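Local coordinates for protein interleukin 22 (Danio rerio, PDB 4O6K) that probably acts as a secreted helical cytokine of the interleukin-10 family, signalling in immune defence through cell-surface receptors as its human counterpart does, at residues Y73-I76 with R77-E81; G82-R85 with V86-L90. All blocks are in the same frame, centred on the assembly; numbering follows the deposited sequence.

In the fold
Contacts 1 and 2 lie in series along helix 76-93, in a chain that is the all-helical piece of a longer cytokine. Contact 1 (73-81) carries the chain out of a beta turn into the helix, where waters stand in for the first missing backbone bonds. Contact 2 (82-90) follows directly in sequence, with its centre about 14 Å from that of contact 1, and is regular helix throughout. Both are partly buried, their centres about 13 and 11 Å from the centre of the chain. Ile76 meets helix 10-24 and Leu83 meets helices 47-62 and 130-140, while a salt bridge joins Arg77 to Glu81 in contact 1 and a water joins His84 to Glu87 in contact 2.

Contact 1. Residues Y73-I76 with R77-E81; sequences YPMI and RNVRE
Met75 and Val79 lie side by side where a type I beta turn, Tyr73 to Ile76, runs into the first turn of helix 76-93. Val79 N donates to Met75 O at 2.9 Å, nearly straight at 167°, and Arg80 N donates likewise to Ile76 O. Before these direct bonds begin, water fills in: one molecule accepts from Arg77 N and reaches Tyr73 O, and a second accepts from Asn78 N at 2.9 Å while donating to Pro74 O at 2.8 Å, so two early amides of the helix are met by solvent. With its CG set between the backbone N and the carbonyl carbon (chi1 70°), Met75 brings that carbon to 4.0 Å from Val79 CG2, then bends twice so that the sulfur swings back from Val79; the side chain also packs on Met19 of helix 10-24, as Ile76 does. Val79 CG2 itself tucks in against Met75 O. On the outer side a salt bridge links Arg77 to Glu81, its hydrogen bond weak, while the guanidinium of Arg80 gives its NH1 to Leu63 O. Arg77 reaches its partner by bending at chi3 (68°), which leaves its NH1 3.3 Å from Glu81 OE2.

Contact 2. Residues G82-R85 with V86-L90; sequences GLHR and VEQEL
Glu87 OE1 and His84 ND1 share a water molecule, which donates to the carboxylate oxygen at 2.6 Å and lies 2.9 Å from ND1 of the imidazole. The pair sits three residues apart in the middle of helix 76-93, and the water spans a gap of 4.4 Å between His84 ND1 and Glu87 OE1 that the two side chains do not close themselves. The carboxylate is brought round to the histidine by a bend at chi2 of Glu87 (-82°).

One residue further on, Gln88 uses its aliphatic part. Its CG sits over one face of the His84 ring, 3.8 Å from the ring centroid and displaced toward the rim, a CH-pi contact. The closest approach is Gln88 CG to His84 CE1, at 3.5 Å. The His84 ring reaches forward along the helix to meet that methylene because chi1 (176°) turns CG away from the backbone N.

Beneath the side chains run the four i to i+4 bonds that join 82-85 to 86-89, of which Glu87 N to Leu83 O and Gln88 N to His84 O are the shorter. Val86 presses its CG2 to 3.4 Å from Gly82 O, the acceptor of its own amide. Facing inward, Leu83 packs on Leu55 and Tyr134, and Leu90 meets Cys48, a half-cystine bonded to Cys141; this apolar side ties the helix to helices 47-62 and 130-140.

The water thus lets carboxylate and imidazole interact without direct contact. The nearby Glu87 carboxylate may favour the protonated form of His84, although Lys56 of helix 47-62, which the Glu87 side chain also touches, would probably offset part of that effect.

Contact 1. Residues Y73-I76 with R77-E81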
loop_
_atom_site.group_PDB
_atom_site.type_symbol
_atom_site.label_atom_id
_atom_site.label_comp_id
_atom_site.label_asym_id
_atom_site.label_seq_id
_atom_site.Cartn_x
_atom_site.Cartn_y
_atom_site.Cartn_z
ATOM N N TYR A 73 3.559 -8.919 13.772
ATOM C CA TYR A 73 4.283 -7.910 13.014
ATOM C C TYR A 73 4.694 -6.781 13.944
ATOM O O TYR A 73 4.008 -5.767 14.027
ATOM C CB TYR A 73 3.423 -7.351 11.877
ATOM C CG TYR A 73 2.881 -8.382 10.910
ATOM C CD1 TYR A 73 3.676 -8.920 9.906
ATOM C CD2 TYR A 73 1.558 -8.799 10.992
ATOM C CE1 TYR A 73 3.170 -9.856 9.019
ATOM C CE2 TYR A 73 1.045 -9.731 10.114
ATOM C CZ TYR A 73 1.853 -10.257 9.130
ATOM O OH TYR A 73 1.340 -11.185 8.254
ATOM N N PRO A 74 5.816 -6.957 14.658
ATOM C CA PRO A 74 6.279 -5.944 15.612
ATOM C C PRO A 74 6.506 -4.579 14.967
ATOM O O PRO A 74 6.477 -3.563 15.660
ATOM C CB PRO A 74 7.603 -6.526 16.120
ATOM C CG PRO A 74 7.458 -7.997 15.938
ATOM C CD PRO A 74 6.679 -8.153 14.664
ATOM N N MET A 75 6.727 -4.562 13.656
ATOM C CA MET A 75 7.008 -3.323 12.942
ATOM C C MET A 75 5.765 -2.636 12.366
ATOM O O MET A 75 5.850 -1.496 11.910
ATOM C CB MET A 75 8.003 -3.590 11.810
ATOM C CG MET A 75 7.425 -4.408 10.669
ATOM S SD MET A 75 7.053 -6.118 11.109
ATOM C CE MET A 75 8.704 -6.787 11.290
ATOM N N ILE A 76 4.621 -3.319 12.384
ATOM C CA ILE A 76 3.432 -2.838 11.672
ATOM C C ILE A 76 2.947 -1.474 12.172
ATOM O O ILE A 76 2.408 -0.681 11.399
ATOM C CB ILE A 76 2.261 -3.858 11.757
ATOM C CG1 ILE A 76 1.183 -3.525 10.722
ATOM C CG2 ILE A 76 1.660 -3.913 13.157
ATOM C CD1 ILE A 76 0.078 -4.554 10.638
ATOM N N ARG A 77 3.153 -1.200 13.456
ATOM C CA ARG A 77 2.753 0.073 14.043
ATOM C C ARG A 77 3.581 1.218 13.470
ATOM O O ARG A 77 3.038 2.250 13.076
ATOM C CB ARG A 77 2.874 0.022 15.568
ATOM C CG ARG A 77 2.551 1.333 16.265
ATOM C CD ARG A 77 2.988 1.286 17.720
ATOM N NE ARG A 77 4.440 1.238 17.861
ATOM C CZ ARG A 77 5.222 2.307 17.970
ATOM N NH1 ARG A 77 4.694 3.523 17.952
ATOM N NH2 ARG A 77 6.533 2.158 18.096
ATOM N N ASN A 78 4.895 1.029 13.427
ATOM C CA ASN A 78 5.790 2.043 12.886
ATOM C C ASN A 78 5.614 2.207 11.381
ATOM O O ASN A 78 5.689 3.318 10.857
ATOM C CB ASN A 78 7.245 1.693 13.204
ATOM C CG ASN A 78 8.165 2.894 13.120
ATOM O OD1 ASN A 78 8.194 3.732 14.020
ATOM N ND2 ASN A 78 8.922 2.984 12.032
ATOM N N VAL A 79 5.385 1.094 10.690
ATOM C CA VAL A 79 5.101 1.125 9.259
ATOM C C VAL A 79 3.842 1.930 8.952
ATOM O O VAL A 79 3.867 2.833 8.116
ATOM C CB VAL A 79 4.946 -0.297 8.686
ATOM C CG1 VAL A 79 4.423 -0.243 7.258
ATOM C CG2 VAL A 79 6.272 -1.038 8.749
ATOM N N ARG A 80 2.749 1.608 9.642
ATOM C CA ARG A 80 1.473 2.289 9.436
ATOM C C ARG A 80 1.580 3.794 9.658
ATOM O O ARG A 80 1.057 4.583 8.870
ATOM C CB ARG A 80 0.396 1.705 10.355
ATOM C CG ARG A 80 -0.981 2.324 10.148
ATOM C CD ARG A 80 -1.996 1.847 11.182
ATOM N NE ARG A 80 -1.622 2.204 12.548
ATOM C CZ ARG A 80 -1.104 1.350 13.425
ATOM N NH1 ARG A 80 -0.903 0.085 13.082
ATOM N NH2 ARG A 80 -0.792 1.759 14.647
ATOM N N GLU A 81 2.257 4.186 10.731
ATOM C CA GLU A 81 2.433 5.599 11.051
ATOM C C GLU A 81 3.253 6.298 9.973
ATOM O O GLU A 81 2.951 7.427 9.586
ATOM C CB GLU A 81 3.093 5.766 12.421
ATOM C CG GLU A 81 2.194 5.375 13.584
ATOM C CD GLU A 81 2.905 5.429 14.920
ATOM O OE1 GLU A 81 3.911 6.162 15.031
ATOM O OE2 GLU A 81 2.455 4.743 15.862
HETATM O O HOH W 1 3.396 -3.269 15.711
HETATM O O HOH W 2 6.503 -0.779 15.054
#

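Contact 2. Residues G82-R85 with V86-L90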
loop_
_atom_site.group_PDB
_atom_site.type_symbol
_atom_site.label_atom_id
_atom_site.label_comp_id
_atom_site.label_asym_id
_atom_site.label_seq_id
_atom_site.Cartn_x
_atom_site.Cartn_y
_atom_site.Cartn_z
ATOM N N GLY A 82 4.292 5.622 9.496
ATOM C CA GLY A 82 5.096 6.130 8.400
ATOM C C GLY A 82 4.288 6.245 7.120
ATOM O O GLY A 82 4.373 7.248 6.412
ATOM N N LEU A 83 3.504 5.213 6.826
ATOM C CA LEU A 83 2.671 5.194 5.628
ATOM C C LEU A 83 1.566 6.244 5.688
ATOM O O LEU A 83 1.179 6.801 4.663
ATOM C CB LEU A 83 2.065 3.805 5.411
ATOM C CG LEU A 83 3.043 2.676 5.083
ATOM C CD1 LEU A 83 2.337 1.546 4.363
ATOM C CD2 LEU A 83 4.193 3.198 4.244
ATOM N N HIS A 84 1.050 6.499 6.887
ATOM C CA HIS A 84 0.049 7.545 7.068
ATOM C C HIS A 84 0.613 8.914 6.705
ATOM O O HIS A 84 -0.048 9.708 6.037
ATOM C CB HIS A 84 -0.470 7.560 8.506
ATOM C CG HIS A 84 -1.431 8.674 8.784
ATOM N ND1 HIS A 84 -2.630 8.807 8.116
ATOM C CD2 HIS A 84 -1.366 9.714 9.649
ATOM C CE1 HIS A 84 -3.264 9.877 8.562
ATOM N NE2 HIS A 84 -2.519 10.445 9.492
ATOM N N ARG A 85 1.837 9.181 7.153
ATOM C CA ARG A 85 2.516 10.435 6.845
ATOM C C ARG A 85 2.680 10.618 5.340
ATOM O O ARG A 85 2.458 11.706 4.811
ATOM C CB ARG A 85 3.878 10.493 7.540
ATOM C CG ARG A 85 3.793 10.574 9.057
ATOM C CD ARG A 85 5.162 10.782 9.683
ATOM N NE ARG A 85 5.097 10.796 11.141
ATOM C CZ ARG A 85 5.382 9.751 11.912
ATOM N NH1 ARG A 85 5.758 8.603 11.366
ATOM N NH2 ARG A 85 5.293 9.855 13.231
ATOM N N VAL A 86 3.078 9.548 4.659
ATOM C CA VAL A 86 3.202 9.558 3.205
ATOM C C VAL A 86 1.862 9.867 2.540
ATOM O O VAL A 86 1.772 10.746 1.681
ATOM C CB VAL A 86 3.730 8.210 2.675
ATOM C CG1 VAL A 86 3.688 8.178 1.153
ATOM C CG2 VAL A 86 5.142 7.955 3.186
ATOM N N GLU A 87 0.830 9.133 2.945
ATOM C CA GLU A 87 -0.517 9.305 2.409
ATOM C C GLU A 87 -1.027 10.733 2.590
ATOM O O GLU A 87 -1.615 11.309 1.675
ATOM C CB GLU A 87 -1.475 8.308 3.068
ATOM C CG GLU A 87 -2.835 8.178 2.390
ATOM C CD GLU A 87 -3.800 9.277 2.792
ATOM O OE1 GLU A 87 -3.803 9.653 3.984
ATOM O OE2 GLU A 87 -4.552 9.764 1.922
ATOM N N GLN A 88 -0.806 11.296 3.773
ATOM C CA GLN A 88 -1.262 12.650 4.072
ATOM C C GLN A 88 -0.608 13.691 3.165
ATOM O O GLN A 88 -1.279 14.600 2.677
ATOM C CB GLN A 88 -0.999 12.989 5.540
ATOM C CG GLN A 88 -1.997 12.350 6.493
ATOM C CD GLN A 88 -3.428 12.762 6.193
ATOM O OE1 GLN A 88 -4.249 11.945 5.774
ATOM N NE2 GLN A 88 -3.731 14.038 6.403
ATOM N N GLU A 89 0.696 13.560 2.946
ATOM C CA GLU A 89 1.405 14.487 2.068
ATOM C C GLU A 89 0.946 14.347 0.621
ATOM O O GLU A 89 0.751 15.345 -0.075
ATOM C CB GLU A 89 2.915 14.271 2.141
ATOM C CG GLU A 89 3.701 15.248 1.274
ATOM C CD GLU A 89 5.194 15.192 1.521
ATOM O OE1 GLU A 89 5.626 14.426 2.407
ATOM O OE2 GLU A 89 5.936 15.922 0.829
ATOM N N LEU A 90 0.775 13.107 0.169
ATOM C CA LEU A 90 0.314 12.859 -1.192
ATOM C C LEU A 90 -1.097 13.392 -1.404
ATOM O O LEU A 90 -1.384 14.009 -2.426
ATOM C CB LEU A 90 0.368 11.364 -1.516
ATOM C CG LEU A 90 1.769 10.784 -1.701
ATOM C CD1 LEU A 90 1.695 9.309 -2.043
ATOM C CD2 LEU A 90 2.499 11.552 -2.790
HETATM O O HOH W 3 -3.459 7.630 5.614
#